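PDB 3ZID: tubulin-like protein CetZ from Methanosaeta thermophila, which binds GTP and, as a cytoskeletal GTPase related to tubulin and FtsZ, is probably involved in controlling cell shape. Local coordinates for residues Glu44-Asn49 and Glu98-Phe103; Met124-Lys129 and Ile164-Asp169; Ala273-Gln278 and Pro314-Val319. All coordinates share one frame; numbering follows the deposited sequence.

Contact 1. Residues Glu44-Asn49 and Glu98-Phe103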
# COMPACT_ATOMS: atom_id res chain seq x y z
N GLU A 44 -4.65 16.53 5.89
CA GLU A 44 -5.18 15.99 7.14
C GLU A 44 -4.83 14.52 7.29
O GLU A 44 -4.81 13.76 6.32
CB GLU A 44 -6.70 16.17 7.19
CG GLU A 44 -7.15 17.62 7.10
CD GLU A 44 -7.12 18.34 8.43
OE1 GLU A 44 -6.69 17.75 9.43
OE2 GLU A 44 -7.51 19.52 8.47
N THR A 45 -4.52 14.13 8.51
CA THR A 45 -4.14 12.76 8.78
C THR A 45 -4.96 12.23 9.92
O THR A 45 -5.10 12.90 10.95
CB THR A 45 -2.64 12.67 9.13
OG1 THR A 45 -2.39 13.39 10.34
CG2 THR A 45 -1.79 13.23 8.01
N ILE A 46 -5.52 11.04 9.75
CA ILE A 46 -6.20 10.36 10.84
C ILE A 46 -5.69 8.94 10.92
O ILE A 46 -5.73 8.22 9.93
CB ILE A 46 -7.71 10.32 10.67
CG1 ILE A 46 -8.25 11.73 10.43
CG2 ILE A 46 -8.38 9.73 11.93
CD1 ILE A 46 -9.71 11.72 10.08
N ALA A 47 -5.18 8.57 12.08
CA ALA A 47 -4.80 7.20 12.35
C ALA A 47 -6.00 6.49 12.98
O ALA A 47 -6.47 6.89 14.04
CB ALA A 47 -3.63 7.16 13.28
N ILE A 48 -6.48 5.44 12.34
CA ILE A 48 -7.66 4.73 12.83
C ILE A 48 -7.25 3.32 13.26
O ILE A 48 -6.52 2.63 12.54
CB ILE A 48 -8.76 4.71 11.75
CG1 ILE A 48 -9.00 6.14 11.23
CG2 ILE A 48 -10.05 4.09 12.30
CD1 ILE A 48 -9.91 6.26 10.03
N ASN A 49 -7.71 2.91 14.45
CA ASN A 49 -7.40 1.58 14.98
C ASN A 49 -8.40 1.11 16.03
O ASN A 49 -9.01 1.92 16.73
CB ASN A 49 -5.99 1.56 15.58
CG ASN A 49 -5.31 0.22 15.43
OD1 ASN A 49 -5.94 -0.84 15.51
ND2 ASN A 49 -4.00 0.26 15.17
N GLU A 98 -15.68 13.68 8.03
CA GLU A 98 -16.49 14.81 7.55
C GLU A 98 -16.26 16.10 8.33
O GLU A 98 -16.40 17.19 7.78
CB GLU A 98 -17.97 14.44 7.49
CG GLU A 98 -18.28 13.49 6.35
CD GLU A 98 -19.60 12.76 6.51
OE1 GLU A 98 -20.25 12.92 7.58
OE2 GLU A 98 -20.00 12.04 5.57
N LYS A 99 -15.86 15.99 9.59
CA LYS A 99 -15.54 17.16 10.40
C LYS A 99 -14.40 17.99 9.82
O LYS A 99 -14.26 19.16 10.14
CB LYS A 99 -15.11 16.73 11.81
CG LYS A 99 -16.21 16.13 12.67
CD LYS A 99 -15.70 15.86 14.07
CE LYS A 99 -16.81 15.33 14.98
NZ LYS A 99 -16.33 15.12 16.37
N ARG A 100 -13.59 17.37 8.95
CA ARG A 100 -12.40 18.03 8.44
C ARG A 100 -12.58 18.62 7.05
O ARG A 100 -11.62 19.06 6.43
CB ARG A 100 -11.21 17.08 8.48
CG ARG A 100 -11.07 16.43 9.83
CD ARG A 100 -9.70 15.86 10.07
NE ARG A 100 -9.62 15.32 11.42
CZ ARG A 100 -8.50 15.14 12.09
NH1 ARG A 100 -7.33 15.45 11.54
NH2 ARG A 100 -8.54 14.64 13.32
N GLY A 101 -13.82 18.63 6.56
CA GLY A 101 -14.10 19.36 5.33
C GLY A 101 -14.08 18.53 4.06
O GLY A 101 -14.29 17.32 4.08
N ASP A 102 -13.84 19.22 2.94
CA ASP A 102 -13.80 18.56 1.65
C ASP A 102 -12.38 18.17 1.31
O ASP A 102 -11.44 18.78 1.78
CB ASP A 102 -14.36 19.45 0.53
CG ASP A 102 -15.86 19.36 0.40
OD1 ASP A 102 -16.44 18.34 0.81
OD2 ASP A 102 -16.46 20.32 -0.12
N PHE A 103 -12.25 17.12 0.49
CA PHE A 103 -10.96 16.65 0.04
C PHE A 103 -10.99 16.33 -1.43
O PHE A 103 -11.99 15.82 -1.93
CB PHE A 103 -10.55 15.40 0.82
CG PHE A 103 -10.46 15.64 2.28
CD1 PHE A 103 -9.39 16.36 2.80
CD2 PHE A 103 -11.47 15.22 3.12
CE1 PHE A 103 -9.32 16.62 4.15
CE2 PHE A 103 -11.40 15.46 4.46
CZ PHE A 103 -10.32 16.17 4.98
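Strand 42-49 passes the type I turn Glu-98 to Gly-101 with no backbone hydrogen bond between them; the closest CA atoms, of Glu-44 and Arg-100, are 7.6 Å apart, and side chains bridge the distance. Arg-100 does most of the reaching. Its chain runs extended from CG to NE and carries the guanidinium out to the strand. There Ile-46 comes tip to tip with it: CG1 sits over the centre of one guanidinium face, 3.8 Å from Arg-100 CZ, while Ile-46 CD1 lies 3.8 Å from Arg-100 NE. At the guanidinium edge, Arg-100 NH1 forms a salt bridge with Glu-44 OE1 at 3.2 Å. This is a single bent bond (142° at the hydrogen); the two planes stand 81° apart and OE1 is met from above the carboxylate plane. Glu-44 holds this pose through a bend at chi2 (-84°). The loop belongs to the Rossmann-like GTPase domain of the tubulin/FtsZ family, where it leads from helix 79-98 into strand 105-111. Strand 3-9 lies between that strand and 42-49 in the parallel sheet, so the turn reaches across one strand position. Two further carboxylates, Asp-65 at NH1 and Glu-96 at NH2, hold the guanidinium, and their negative charges probably help balance its own. Arg-42 pairs with Glu-44 OE2 and also bonds to Arg-100 O, tying the strand to the turn a second time. Gly-101 leaves the turn with positive phi, where a CB would jam against the carbonyl oxygen of Arg-100. Nearer the backbone, the aliphatic part of Glu-44 (CB and CG) lies at the edge of the Phe-103 ring, Glu-44 CG 3.8 Å from Phe-103 CE1, near the ring plane.

Contact 2. Residues Met124-Lys129 and Ile164-Asp169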
# COMPACT_ATOMS: atom_id res chain seq x y z
N MET A 124 -14.50 1.36 4.06
CA MET A 124 -14.38 2.80 4.22
C MET A 124 -14.27 3.48 2.86
O MET A 124 -14.80 4.57 2.65
CB MET A 124 -13.15 3.12 5.07
CG MET A 124 -13.21 4.49 5.76
SD MET A 124 -11.78 4.75 6.84
CE MET A 124 -11.65 3.14 7.58
N ILE A 125 -13.58 2.85 1.93
CA ILE A 125 -13.43 3.45 0.60
C ILE A 125 -14.80 3.49 -0.09
O ILE A 125 -15.16 4.49 -0.72
CB ILE A 125 -12.40 2.67 -0.24
CG1 ILE A 125 -11.00 2.91 0.32
CG2 ILE A 125 -12.49 3.05 -1.71
CD1 ILE A 125 -9.97 1.90 -0.15
N HIS A 126 -15.56 2.42 0.07
CA HIS A 126 -16.89 2.38 -0.52
C HIS A 126 -17.71 3.58 -0.07
O HIS A 126 -18.34 4.27 -0.88
CB HIS A 126 -17.64 1.10 -0.11
CG HIS A 126 -19.00 0.99 -0.73
ND1 HIS A 126 -19.20 0.91 -2.09
CD2 HIS A 126 -20.24 1.03 -0.17
CE1 HIS A 126 -20.50 0.86 -2.35
NE2 HIS A 126 -21.15 0.93 -1.20
N GLU A 127 -17.70 3.83 1.23
CA GLU A 127 -18.47 4.92 1.78
C GLU A 127 -17.92 6.28 1.35
O GLU A 127 -18.68 7.20 1.04
CB GLU A 127 -18.51 4.80 3.30
CG GLU A 127 -19.34 3.62 3.78
CD GLU A 127 -20.77 3.67 3.23
OE1 GLU A 127 -21.38 4.76 3.23
OE2 GLU A 127 -21.27 2.61 2.79
N LEU A 128 -16.60 6.39 1.29
CA LEU A 128 -15.94 7.64 0.91
C LEU A 128 -16.26 8.05 -0.53
O LEU A 128 -16.45 9.25 -0.82
CB LEU A 128 -14.42 7.54 1.11
CG LEU A 128 -13.94 7.50 2.56
CD1 LEU A 128 -12.46 7.17 2.64
CD2 LEU A 128 -14.25 8.82 3.28
N LYS A 129 -16.31 7.07 -1.43
CA LYS A 129 -16.60 7.33 -2.84
C LYS A 129 -17.98 7.92 -3.01
O LYS A 129 -18.19 8.74 -3.90
CB LYS A 129 -16.47 6.07 -3.69
CG LYS A 129 -15.06 5.65 -4.01
CD LYS A 129 -15.09 4.40 -4.87
CE LYS A 129 -15.80 4.68 -6.19
NZ LYS A 129 -16.40 3.44 -6.76
N ILE A 164 -10.10 -4.15 -5.32
CA ILE A 164 -10.41 -4.06 -6.73
C ILE A 164 -11.90 -3.87 -6.94
O ILE A 164 -12.35 -3.02 -7.71
CB ILE A 164 -9.95 -5.32 -7.46
CG1 ILE A 164 -8.43 -5.44 -7.42
CG2 ILE A 164 -10.44 -5.34 -8.90
CD1 ILE A 164 -7.96 -6.78 -7.90
N GLU A 165 -12.68 -4.68 -6.22
CA GLU A 165 -14.13 -4.65 -6.29
C GLU A 165 -14.73 -3.29 -5.94
O GLU A 165 -15.73 -2.87 -6.51
CB GLU A 165 -14.71 -5.75 -5.38
CG GLU A 165 -14.51 -7.14 -5.95
CD GLU A 165 -15.18 -8.24 -5.14
OE1 GLU A 165 -15.42 -8.04 -3.93
OE2 GLU A 165 -15.45 -9.32 -5.72
N VAL A 166 -14.12 -2.59 -5.01
CA VAL A 166 -14.70 -1.34 -4.54
C VAL A 166 -14.41 -0.17 -5.50
O VAL A 166 -14.94 0.93 -5.34
CB VAL A 166 -14.23 -1.03 -3.09
CG1 VAL A 166 -12.83 -0.45 -3.11
CG2 VAL A 166 -15.20 -0.10 -2.40
N GLU A 167 -13.61 -0.45 -6.52
CA GLU A 167 -13.34 0.48 -7.62
C GLU A 167 -12.78 1.83 -7.17
O GLU A 167 -13.28 2.89 -7.53
CB GLU A 167 -14.61 0.71 -8.45
CG GLU A 167 -14.97 -0.44 -9.38
CD GLU A 167 -16.26 -0.19 -10.15
OE1 GLU A 167 -17.03 0.71 -9.75
OE2 GLU A 167 -16.50 -0.91 -11.15
N ALA A 168 -11.70 1.77 -6.40
CA ALA A 168 -10.95 2.95 -6.05
C ALA A 168 -10.16 3.42 -7.27
O ALA A 168 -10.23 2.80 -8.32
CB ALA A 168 -10.02 2.65 -4.91
N ASP A 169 -9.40 4.51 -7.14
CA ASP A 169 -8.56 4.95 -8.23
C ASP A 169 -7.19 4.29 -8.17
O ASP A 169 -6.20 4.90 -7.76
CB ASP A 169 -8.42 6.48 -8.22
CG ASP A 169 -9.77 7.16 -8.29
OD1 ASP A 169 -10.40 7.12 -9.38
OD2 ASP A 169 -10.22 7.70 -7.26
O HOH W 1 -17.81 1.09 -4.43
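Segment 124-129 is helical, and the chain leaving helix 150-165 comes close beside it: the CA atoms of His-126 and Val-166 are 5.9 Å apart, and Glu-167 then turns the chain away with positive phi. Val-166 makes the apolar contact with both its methyls. CG2 presses on the helix backbone, 3.5 Å from His-126 CA. CG1, in the crowded position between backbone N and carbonyl carbon (chi1 of CG1 79°), meets Ile-125 CG2 at 3.8 Å, the two side chains crossing at about a right angle. The same Ile-125 CG2 also touches Ala-168 CB at 4.1 Å. Polar links lie along the outer side. Lys-129 bends at chi3 (61°), and its NZ donates to Val-166 O at 3.2 Å, in the carbonyl plane, and weakly to Glu-167 O at 3.3 Å. The ammonium thus meets two carbonyls where the chain leaves helix 150-165, and would probably offset some of their negative charge. One water, in the plane of the His-126 ring, lies 2.7 Å from ND1 and donates to Val-166 O at 3.0 Å, giving that carbonyl a second donor. An alanine in place of Lys-129 would remove both NZ bonds and would probably loosen the hold on the chain as it leaves the helix. Helices 117-131 and 150-165 follow successive strands of the GTPase domain's parallel sheet, so the contact joins consecutive beta-alpha-beta crossovers. Inward, Ile-125 and Ala-168 both rest on Pro-139 of strand 136-143, whereas Met-124 and Leu-128 pack on strand 3-9, and Glu-127 faces helix 79-98.

Contact 3. Residues Ala273-Gln278 and Pro314-Val319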
# COMPACT_ATOMS: atom_id res chain seq x y z
N ALA A 273 2.82 5.19 -16.86
CA ALA A 273 3.66 5.77 -15.83
C ALA A 273 3.59 7.31 -15.80
O ALA A 273 3.29 7.96 -16.80
CB ALA A 273 5.10 5.31 -15.98
N MET A 274 3.82 7.86 -14.61
CA MET A 274 4.03 9.29 -14.43
C MET A 274 5.44 9.42 -13.83
O MET A 274 5.73 8.82 -12.79
CB MET A 274 2.98 9.90 -13.50
CG MET A 274 3.08 11.43 -13.34
SD MET A 274 1.73 12.10 -12.34
CE MET A 274 2.03 11.33 -10.76
N ILE A 275 6.33 10.12 -14.51
CA ILE A 275 7.68 10.34 -14.02
C ILE A 275 7.84 11.81 -13.59
O ILE A 275 7.62 12.70 -14.40
CB ILE A 275 8.75 10.01 -15.09
CG1 ILE A 275 8.53 8.63 -15.71
CG2 ILE A 275 10.15 10.14 -14.52
CD1 ILE A 275 8.69 7.49 -14.77
N VAL A 276 8.20 12.05 -12.34
CA VAL A 276 8.40 13.40 -11.84
C VAL A 276 9.87 13.59 -11.52
O VAL A 276 10.44 12.80 -10.77
CB VAL A 276 7.57 13.68 -10.55
CG1 VAL A 276 7.77 15.14 -10.09
CG2 VAL A 276 6.11 13.40 -10.80
N ILE A 277 10.48 14.61 -12.12
CA ILE A 277 11.87 14.97 -11.85
C ILE A 277 11.90 16.24 -11.03
O ILE A 277 11.29 17.25 -11.40
CB ILE A 277 12.66 15.27 -13.15
CG1 ILE A 277 12.34 14.24 -14.23
CG2 ILE A 277 14.17 15.33 -12.85
CD1 ILE A 277 13.15 13.00 -14.09
N GLN A 278 12.59 16.19 -9.90
CA GLN A 278 12.66 17.33 -9.02
C GLN A 278 14.10 17.65 -8.69
O GLN A 278 14.87 16.75 -8.37
CB GLN A 278 11.90 17.04 -7.73
CG GLN A 278 11.90 18.18 -6.73
CD GLN A 278 11.07 17.84 -5.50
OE1 GLN A 278 11.38 16.93 -4.75
NE2 GLN A 278 9.98 18.57 -5.31
N PRO A 314 19.07 16.16 -7.83
CA PRO A 314 17.83 15.63 -8.42
C PRO A 314 17.34 14.31 -7.82
O PRO A 314 18.13 13.47 -7.41
CB PRO A 314 18.18 15.46 -9.90
CG PRO A 314 19.71 15.53 -9.96
CD PRO A 314 20.12 16.39 -8.84
N ARG A 315 16.02 14.18 -7.75
CA ARG A 315 15.39 12.93 -7.37
C ARG A 315 14.23 12.69 -8.33
O ARG A 315 13.66 13.62 -8.94
CB ARG A 315 14.92 12.94 -5.92
CG ARG A 315 13.88 13.99 -5.58
CD ARG A 315 13.30 13.70 -4.19
NE ARG A 315 12.25 14.65 -3.84
CZ ARG A 315 11.52 14.57 -2.73
NH1 ARG A 315 11.73 13.58 -1.87
NH2 ARG A 315 10.59 15.49 -2.47
N VAL A 316 13.88 11.42 -8.48
CA VAL A 316 12.85 11.04 -9.41
C VAL A 316 11.83 10.18 -8.69
O VAL A 316 12.17 9.27 -7.93
CB VAL A 316 13.43 10.25 -10.61
CG1 VAL A 316 12.31 9.80 -11.55
CG2 VAL A 316 14.44 11.10 -11.37
N LEU A 317 10.57 10.50 -8.94
CA LEU A 317 9.48 9.66 -8.52
C LEU A 317 8.80 9.08 -9.75
O LEU A 317 8.48 9.78 -10.69
CB LEU A 317 8.46 10.45 -7.71
CG LEU A 317 7.23 9.64 -7.28
CD1 LEU A 317 7.55 8.84 -6.08
CD2 LEU A 317 6.07 10.58 -6.99
N SER A 318 8.58 7.78 -9.72
CA SER A 318 7.82 7.14 -10.78
C SER A 318 6.53 6.55 -10.22
O SER A 318 6.52 5.91 -9.17
CB SER A 318 8.68 6.07 -11.46
OG SER A 318 9.11 5.09 -10.51
N VAL A 319 5.43 6.80 -10.91
CA VAL A 319 4.16 6.21 -10.54
C VAL A 319 3.88 5.25 -11.66
O VAL A 319 3.78 5.65 -12.81
CB VAL A 319 3.02 7.24 -10.42
CG1 VAL A 319 1.71 6.56 -9.97
CG2 VAL A 319 3.43 8.40 -9.46
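Strands 273-278 and 315-319 are antiparallel neighbours in the four-stranded mixed sheet of the C-terminal domain of the tubulin/FtsZ fold, their axes 4.6 Å apart at closest and 169° between directions. Three hydrogen-bonded pairs, Met-274 with Val-319, Val-276 with Leu-317 and Gln-278 with Arg-315, each exchange two N-H...O bonds; the non-hydrogen-bonded pairs Ile-275 with Ser-318 and Ile-277 with Val-316 lie between them. From CB, the Arg-315 chain turns into the crowded position between backbone N and carbonyl carbon (chi1 61°) and then runs extended alongside Gln-278. CG comes 3.9 Å from Gln-278 OE1, and CD 3.8 Å from that same oxygen. NE donates to Gln-278 OE1 at 2.6 Å, nearly along the C=O axis, and NH2 donates to Gln-278 OE1 at 2.8 Å on a lone pair. Both bonds lie in the guanidinium plane, which is nearly coplanar with the amide (10°), so one oxygen is gripped twice and both flat groups are fixed in rotation. At the tip, NH1 bonds to the hydroxyl of Tyr-236, on strand 232-238, while Phe-203 of helix 186-210, which also receives Val-276 and Leu-317 on the same face, adds a cation-pi contact. On the face of Ile-275, Ile-277, Val-316 and Ser-318, Ile-277 and Val-316 pack on helix 246-252, with Ile-277 CD1 3.6 Å from Val-316 CG2, and Ser-318 OG bonds to Ser-253 O. At the far end, by helix 219-225, Met-274 lies beside Val-319, its chain bent at chi3, and Met-274 CE lies 3.5 Å from Val-319 CG2, tighter than usual carbon contact.

How the contacts relate
From the N terminus the three contacts close one after another; none nests within or crosses another. Contact 1 closes a loop containing helix 79-98, tying strand 42-49 to the approach to strand 105-111. Contact 2 opens on the next helix, 117-131, and closes after strand 136-143 and helix 150-165, joining the helices of two successive beta-alpha-beta units. These two contacts belong to the GTPase domain and touch where Ile-48 CD1 packs on Met-124 SD. Contact 3 follows beyond helix 186-210, in the second sheet, its loop spanning helix 286-296 and strand 302-309; its nearest atoms are about 8 Å from contact 2 and about 16 Å from contact 1.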